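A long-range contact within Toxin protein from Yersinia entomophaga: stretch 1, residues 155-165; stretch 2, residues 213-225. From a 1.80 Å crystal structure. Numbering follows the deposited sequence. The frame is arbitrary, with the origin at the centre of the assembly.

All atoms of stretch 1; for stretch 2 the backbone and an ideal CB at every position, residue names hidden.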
# COMPACT_ATOMS: atom_id res chain seq x y z
N TYR A 155 -9.54 10.71 -2.15
CA TYR A 155 -9.03 9.45 -2.62
C TYR A 155 -9.05 8.39 -1.48
O TYR A 155 -8.91 7.23 -1.72
CB TYR A 155 -7.64 9.65 -3.21
CG TYR A 155 -6.57 10.21 -2.29
CD1 TYR A 155 -5.84 9.37 -1.45
CD2 TYR A 155 -6.26 11.59 -2.29
CE1 TYR A 155 -4.83 9.88 -0.63
CE2 TYR A 155 -5.26 12.12 -1.46
CZ TYR A 155 -4.55 11.26 -0.63
OH TYR A 155 -3.54 11.76 0.19
N VAL A 156 -9.23 8.81 -0.24
CA VAL A 156 -9.44 7.84 0.84
C VAL A 156 -10.93 7.60 1.12
O VAL A 156 -11.38 6.46 1.34
CB VAL A 156 -8.79 8.38 2.11
CG1 VAL A 156 -9.10 7.47 3.28
CG2 VAL A 156 -7.28 8.51 1.90
N SER A 157 -11.69 8.70 1.23
CA SER A 157 -13.02 8.66 1.86
C SER A 157 -14.08 7.83 1.14
O SER A 157 -15.01 7.37 1.81
CB SER A 157 -13.57 10.10 2.08
OG SER A 157 -13.80 10.64 0.80
N GLY A 158 -13.94 7.63 -0.17
CA GLY A 158 -14.89 6.85 -0.88
C GLY A 158 -14.55 5.38 -1.09
O GLY A 158 -15.32 4.69 -1.70
N LYS A 159 -13.39 4.91 -0.57
CA LYS A 159 -12.93 3.54 -0.75
C LYS A 159 -13.60 2.57 0.16
O LYS A 159 -13.91 2.90 1.31
CB LYS A 159 -11.41 3.46 -0.52
CG LYS A 159 -10.64 4.32 -1.46
CD LYS A 159 -10.42 3.61 -2.74
CE LYS A 159 -9.45 4.36 -3.68
NZ LYS A 159 -10.10 5.62 -4.08
N THR A 160 -13.77 1.35 -0.33
CA THR A 160 -14.45 0.32 0.42
C THR A 160 -13.70 -0.07 1.70
O THR A 160 -14.32 -0.41 2.74
CB THR A 160 -14.78 -0.89 -0.48
OG1 THR A 160 -15.54 -0.43 -1.61
CG2 THR A 160 -15.57 -1.97 0.25
N ILE A 161 -12.37 -0.09 1.62
CA ILE A 161 -11.53 -0.51 2.74
C ILE A 161 -10.70 0.70 3.16
O ILE A 161 -10.14 1.43 2.33
CB ILE A 161 -10.59 -1.67 2.30
CG1 ILE A 161 -11.46 -2.85 1.85
CG2 ILE A 161 -9.63 -2.08 3.42
CD1 ILE A 161 -10.78 -3.90 1.05
N MET A 162 -10.62 0.93 4.45
CA MET A 162 -9.74 1.96 4.96
C MET A 162 -8.80 1.34 5.99
O MET A 162 -9.22 0.63 6.89
CB MET A 162 -10.47 3.13 5.62
CG MET A 162 -9.56 4.29 5.97
SD MET A 162 -10.30 5.61 7.02
CE MET A 162 -10.08 4.80 8.58
N TRP A 163 -7.52 1.64 5.87
CA TRP A 163 -6.58 1.33 6.91
C TRP A 163 -6.41 2.52 7.86
O TRP A 163 -6.35 3.65 7.44
CB TRP A 163 -5.20 1.05 6.32
CG TRP A 163 -5.07 0.08 5.20
CD1 TRP A 163 -5.48 0.23 3.91
CD2 TRP A 163 -4.35 -1.22 5.23
NE1 TRP A 163 -5.10 -0.85 3.14
CE2 TRP A 163 -4.40 -1.75 3.92
CE3 TRP A 163 -3.71 -1.96 6.23
CZ2 TRP A 163 -3.80 -2.95 3.58
CZ3 TRP A 163 -3.10 -3.14 5.88
CH2 TRP A 163 -3.18 -3.64 4.57
N HIS A 164 -6.27 2.22 9.14
CA HIS A 164 -5.98 3.22 10.14
C HIS A 164 -4.69 2.78 10.78
O HIS A 164 -4.66 1.79 11.52
CB HIS A 164 -7.09 3.30 11.17
CG HIS A 164 -6.85 4.31 12.22
ND1 HIS A 164 -7.65 4.42 13.34
CD2 HIS A 164 -5.89 5.26 12.34
CE1 HIS A 164 -7.20 5.42 14.09
NE2 HIS A 164 -6.14 5.95 13.50
N PHE A 165 -3.64 3.53 10.46
CA PHE A 165 -2.28 3.25 10.90
C PHE A 165 -1.92 4.05 12.12
O PHE A 165 -2.08 5.26 12.17
CB PHE A 165 -1.33 3.59 9.79
CG PHE A 165 -1.44 2.63 8.63
CD1 PHE A 165 -1.19 1.27 8.79
CD2 PHE A 165 -1.77 3.09 7.38
CE1 PHE A 165 -1.33 0.38 7.73
CE2 PHE A 165 -1.93 2.22 6.35
CZ PHE A 165 -1.68 0.91 6.50
N UNK A 213 -15.98 12.74 10.04
CA UNK A 213 -14.54 12.42 9.80
C UNK A 213 -14.25 11.26 8.83
O UNK A 213 -13.30 11.31 8.05
CB UNK A 213 -13.88 12.08 11.14
N UNK A 214 -15.06 10.21 8.90
CA UNK A 214 -14.78 8.93 8.22
C UNK A 214 -15.79 8.54 7.13
O UNK A 214 -15.61 7.55 6.44
CB UNK A 214 -14.73 7.81 9.26
N UNK A 215 -16.85 9.33 6.95
CA UNK A 215 -17.87 9.02 6.01
C UNK A 215 -18.64 7.75 6.32
O UNK A 215 -18.64 7.22 7.44
CB UNK A 215 -17.25 8.92 4.62
N UNK A 216 -19.30 7.31 5.28
CA UNK A 216 -20.13 6.14 5.29
C UNK A 216 -19.82 5.19 4.14
O UNK A 216 -20.57 4.25 3.91
CB UNK A 216 -21.60 6.56 5.25
N UNK A 217 -18.68 5.38 3.44
CA UNK A 217 -18.37 4.50 2.35
C UNK A 217 -17.48 3.30 2.67
O UNK A 217 -17.45 2.36 1.89
CB UNK A 217 -17.71 5.33 1.25
N UNK A 218 -16.78 3.28 3.83
CA UNK A 218 -15.93 2.13 4.16
C UNK A 218 -16.81 0.98 4.71
O UNK A 218 -17.52 1.13 5.68
CB UNK A 218 -14.86 2.53 5.18
N UNK A 219 -16.70 -0.19 4.13
CA UNK A 219 -17.27 -1.40 4.74
C UNK A 219 -16.28 -2.12 5.65
O UNK A 219 -16.69 -2.93 6.48
CB UNK A 219 -17.75 -2.36 3.65
N UNK A 220 -14.98 -1.91 5.46
CA UNK A 220 -13.95 -2.62 6.22
C UNK A 220 -12.85 -1.64 6.67
O UNK A 220 -12.41 -0.78 5.91
CB UNK A 220 -13.35 -3.75 5.38
N UNK A 221 -12.48 -1.78 7.94
CA UNK A 221 -11.38 -1.06 8.55
C UNK A 221 -10.29 -2.03 8.98
O UNK A 221 -10.53 -3.01 9.70
CB UNK A 221 -11.87 -0.24 9.74
N UNK A 222 -9.09 -1.76 8.50
CA UNK A 222 -7.92 -2.49 8.96
C UNK A 222 -7.15 -1.56 9.89
O UNK A 222 -6.65 -0.57 9.48
CB UNK A 222 -7.05 -2.97 7.79
N UNK A 223 -7.02 -1.93 11.17
CA UNK A 223 -6.15 -1.25 12.11
C UNK A 223 -4.81 -1.98 12.17
O UNK A 223 -4.76 -3.19 12.36
CB UNK A 223 -6.80 -1.17 13.49
N UNK A 224 -3.74 -1.21 12.05
CA UNK A 224 -2.40 -1.72 12.04
C UNK A 224 -1.41 -0.73 12.61
O UNK A 224 -1.65 0.48 12.61
CB UNK A 224 -2.00 -2.11 10.62
N UNK A 225 -0.28 -1.24 13.08
CA UNK A 225 0.79 -0.45 13.61
C UNK A 225 1.92 -0.49 12.69
O UNK A 225 2.26 -1.56 12.19
CB UNK A 225 1.21 -0.92 15.00

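At position 213 the backbone is helical and no atom of stretch 1 lies within 5.5 Å of the ideal CB, so stretch 1 sets no preference; the residue is Gln-213. Position 214 ends the helix. Its CB points sideways, 5.4 Å from Met-162 SD, so a long apolar or aromatic side chain could reach the thioether. The residue is Tyr-214, whose CD1 lies 3.9 Å from Met-162 CE.

Position 215 leaves helical angles with a phi of 65°. The positive phi favours glycine, although an ideal CB would stand an acceptable 3.9 Å from Ser-157 O; the residue is Gly-215. Position 216 points away from stretch 1 and could hold many polar residues; it is Thr-216, whose O accepts hydrogen bonds from the side chain at 219.

At 217 the CB points toward stretch 1, 3.4 Å from Ser-157 O and 3.8 Å from Gly-158 CA. Such close backbone favours a small residue, and Ser-217 is small. Its main chain also joins a water that accepts from Ser-217 N (2.8 Å from the water O) and donates to Ser-157 O and Tyr-214 O.

Position 218 looks out on a cluster of carbonyls: its ideal CB is 4.0 Å from Lys-159 O, with Val-156 O and Ser-157 O farther along and the Met-162 side chain beside them. A planar side chain with a donor at its edge would suit; asparagine or glutamine could supply the donor, and histidine adds an aromatic face for Met-162. His-218 donates from ND1 to Lys-159 O at 2.7 Å, while Met-162 CB packs over one face of its ring, 3.7 Å from the centroid. The ring thus serves polar and apolar neighbours together.

At 219 the backbone N donates to Thr-160 O (2.8 Å), a bond that any residue but proline could make. The CB points sideways, leaving room for a long chain; Arg-219 leads its end away and binds Thr-216 O through NH1 and NH2.

From 220 the backbone runs parallel to strand 161-165: Met-162 N donates to O of 220 (2.9 Å), and N of 222 donates to Met-162 O (2.9 Å). Position 220 shares a face with Ile-161, so an apolar or aromatic residue suits; Tyr-220 sets CB 4.1 Å from Ile-161 CG1. Position 221 falls on the other face, beside Met-162, and favours an aliphatic chain; Ile-221 CD1 reaches Met-162 CB at 3.9 Å.

At 222 the ideal CB lies 3.8 Å from Trp-163 CE3, with Ile-161 CG2 nearby, a setting for a branched aliphatic residue. Ile-222 places CD1 over the Trp-163 six-membered ring, 3.7 Å from its centroid, and 3.8 Å from Ile-161 CG2.

Position 223 lies beside His-164, where a long, flexible chain can fit; Lys-223 CE passes 4.2 Å from His-164 ND1. At 224 the CB is already 3.9 Å from Phe-165 CE1, so a small apolar residue suits, and Ala-224 makes that contact with its methyl. Position 225 points away, so many residues, long polar ones included, would do; Arg-225 is hydrogen-bonded elsewhere in the structure.

Stretch 2, residues 213-225: QYGTSHRYIIKAR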
# COMPACT_ATOMS: atom_id res chain seq x y z
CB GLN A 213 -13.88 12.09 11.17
CG GLN A 213 -12.35 11.99 11.21
CD GLN A 213 -11.58 13.24 10.75
OE1 GLN A 213 -12.16 14.26 10.39
NE2 GLN A 213 -10.25 13.15 10.77
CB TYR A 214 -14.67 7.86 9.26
CG TYR A 214 -13.41 8.02 10.13
CD1 TYR A 214 -12.12 7.92 9.58
CD2 TYR A 214 -13.51 8.28 11.51
CE1 TYR A 214 -10.98 8.09 10.38
CE2 TYR A 214 -12.38 8.42 12.32
CZ TYR A 214 -11.11 8.33 11.74
OH TYR A 214 -9.99 8.48 12.53
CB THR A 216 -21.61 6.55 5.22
OG1 THR A 216 -21.84 7.27 3.98
CG2 THR A 216 -21.94 7.41 6.42
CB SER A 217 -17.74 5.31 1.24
OG SER A 217 -18.45 6.46 0.96
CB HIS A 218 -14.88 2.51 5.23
CG HIS A 218 -14.17 3.80 4.95
ND1 HIS A 218 -13.66 4.10 3.71
CD2 HIS A 218 -13.90 4.87 5.74
CE1 HIS A 218 -13.12 5.30 3.74
NE2 HIS A 218 -13.26 5.80 4.96
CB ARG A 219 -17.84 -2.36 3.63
CG ARG A 219 -18.80 -1.66 2.64
CD ARG A 219 -20.22 -1.51 3.21
NE ARG A 219 -20.41 -0.63 4.37
CZ ARG A 219 -20.52 0.71 4.32
NH1 ARG A 219 -20.66 1.40 5.43
NH2 ARG A 219 -20.46 1.39 3.17
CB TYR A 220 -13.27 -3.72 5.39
CG TYR A 220 -14.28 -4.73 5.01
CD1 TYR A 220 -14.68 -5.68 5.93
CD2 TYR A 220 -14.95 -4.65 3.80
CE1 TYR A 220 -15.68 -6.57 5.64
CE2 TYR A 220 -16.00 -5.53 3.48
CZ TYR A 220 -16.35 -6.49 4.43
OH TYR A 220 -17.37 -7.41 4.23
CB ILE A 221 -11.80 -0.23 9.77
CG1 ILE A 221 -13.07 0.63 9.44
CG2 ILE A 221 -10.61 0.63 10.25
CD1 ILE A 221 -12.92 1.73 8.37
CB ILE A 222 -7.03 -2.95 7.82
CG1 ILE A 222 -7.84 -3.72 6.76
CG2 ILE A 222 -5.89 -3.75 8.39
CD1 ILE A 222 -7.03 -3.97 5.50
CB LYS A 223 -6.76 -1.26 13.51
CG LYS A 223 -8.09 -0.52 13.53
CD LYS A 223 -8.63 -0.21 14.92
CE LYS A 223 -7.83 0.87 15.64
NZ LYS A 223 -8.31 0.88 17.07
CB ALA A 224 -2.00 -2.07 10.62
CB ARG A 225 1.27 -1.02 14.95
CG ARG A 225 0.13 -1.32 15.91
CD ARG A 225 0.60 -1.96 17.24
NE ARG A 225 1.57 -1.15 17.99
CZ ARG A 225 1.29 -0.01 18.65
NH1 ARG A 225 0.07 0.50 18.66
NH2 ARG A 225 2.26 0.63 19.31
O HOH W 1 -16.28 6.67 3.87
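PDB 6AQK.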